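Local structure of E3 ubiquitin ligase RavN (Legionella pneumophila, 5MIY) at residues F96-P100 with D101-P105. The protein acts as an E3 ubiquitin ligase, a Legionella effector that probably promotes transfer of ubiquitin to target proteins. Residues are numbered along the deposited sequence; the frame is centred on the assembly and turned at random.
Sequences FAVDP and DKTEP
Asp99 meets Asp101, Lys102 and Thr103 in a local turn contact at the protein surface, in the loop between helix 89-96 and strand 106-107. Residues 99-102 form a type I beta turn, with Pro100 and Asp101 central. It is closed by Asp99 O, which accepts a hydrogen bond from Lys102 N at 3.2 Å. The Thr103 hydroxyl grips the same oxygen, with OG1 2.8 Å from Asp99 O. These two donors approach from opposite faces of the carbonyl plane. A weak 3.3 Å bond from Thr103 N to Pro100 O continues the turn by one residue.

The carboxylate of Asp99 lies over the start of the turn, its CG anti to the backbone N (chi1 -168°). OD1 accepts a weak bond from Asp101 N. Asp99 OD2 forms a salt bridge with Lys102 NZ at 2.7 Å, on the syn side but 34° out of the carboxylate plane. Lys102 CG lies over the carboxylate face, 3.3 Å from Asp99 OD2, and bends at chi2 and chi4 bring NZ back to that oxygen.

Asp101 turns elsewhere, to salt bridges with Lys30 and Lys89. Buried Pro100 packs against helix 89-96, Phe36 of strand 35-41 and Trp60 of strand 58-61.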
# COMPACT_ATOMS: atom_id res chain seq x y z
N PHE A 96 -2.05 -9.29 11.02
CA PHE A 96 -1.36 -9.76 9.82
C PHE A 96 -0.21 -10.73 10.07
O PHE A 96 0.38 -11.22 9.10
CB PHE A 96 -0.86 -8.55 9.01
CG PHE A 96 -1.94 -7.54 8.71
CD1 PHE A 96 -2.96 -7.84 7.80
CD2 PHE A 96 -1.97 -6.31 9.35
CE1 PHE A 96 -3.97 -6.93 7.53
CE2 PHE A 96 -2.97 -5.39 9.08
CZ PHE A 96 -3.98 -5.70 8.17
N ALA A 97 0.11 -11.04 11.33
CA ALA A 97 1.14 -12.03 11.67
C ALA A 97 2.52 -11.64 11.15
O ALA A 97 3.30 -12.48 10.70
CB ALA A 97 0.76 -13.42 11.15
N VAL A 98 2.83 -10.35 11.22
CA VAL A 98 4.14 -9.82 10.86
C VAL A 98 4.61 -8.89 11.96
O VAL A 98 3.87 -7.97 12.34
CB VAL A 98 4.13 -9.07 9.51
CG1 VAL A 98 5.54 -8.61 9.16
CG2 VAL A 98 3.54 -9.93 8.40
N ASP A 99 5.81 -9.12 12.48
CA ASP A 99 6.47 -8.12 13.31
C ASP A 99 7.31 -7.26 12.38
O ASP A 99 8.35 -7.73 11.90
CB ASP A 99 7.34 -8.75 14.39
CG ASP A 99 7.79 -7.74 15.44
OD1 ASP A 99 7.86 -6.53 15.14
OD2 ASP A 99 8.08 -8.16 16.58
N PRO A 100 6.92 -6.02 12.09
CA PRO A 100 7.69 -5.21 11.14
C PRO A 100 9.04 -4.78 11.67
O PRO A 100 9.99 -4.67 10.89
CB PRO A 100 6.77 -4.01 10.88
CG PRO A 100 5.93 -3.91 12.11
CD PRO A 100 5.73 -5.30 12.61
N ASP A 101 9.16 -4.54 12.98
CA ASP A 101 10.45 -4.15 13.55
C ASP A 101 11.41 -5.33 13.66
O ASP A 101 12.57 -5.12 14.03
CB ASP A 101 10.25 -3.49 14.91
CG ASP A 101 9.63 -2.10 14.81
OD1 ASP A 101 9.70 -1.50 13.71
OD2 ASP A 101 9.07 -1.61 15.81
N LYS A 102 10.96 -6.55 13.35
CA LYS A 102 11.84 -7.71 13.25
C LYS A 102 11.79 -8.37 11.88
O LYS A 102 12.27 -9.50 11.72
CB LYS A 102 11.48 -8.73 14.34
CG LYS A 102 11.27 -8.11 15.72
CD LYS A 102 12.10 -8.79 16.80
CE LYS A 102 11.68 -8.32 18.19
NZ LYS A 102 10.18 -8.23 18.30
N THR A 103 11.22 -7.71 10.87
CA THR A 103 11.19 -8.24 9.51
C THR A 103 11.76 -7.18 8.58
O THR A 103 11.42 -6.00 8.70
CB THR A 103 9.77 -8.62 9.08
OG1 THR A 103 9.23 -9.57 10.01
CG2 THR A 103 9.76 -9.24 7.67
N GLU A 104 12.62 -7.59 7.67
CA GLU A 104 13.24 -6.64 6.76
C GLU A 104 12.18 -6.17 5.77
O GLU A 104 11.55 -7.01 5.12
CB GLU A 104 14.41 -7.27 6.03
CG GLU A 104 15.23 -6.29 5.21
CD GLU A 104 16.69 -6.67 5.15
OE1 GLU A 104 17.01 -7.87 5.32
OE2 GLU A 104 17.53 -5.77 4.95
N PRO A 105 11.92 -4.87 5.65
CA PRO A 105 10.98 -4.40 4.63
C PRO A 105 11.59 -4.51 3.25
O PRO A 105 12.80 -4.70 3.08
CB PRO A 105 10.72 -2.94 5.02
CG PRO A 105 11.98 -2.53 5.75
CD PRO A 105 12.46 -3.76 6.47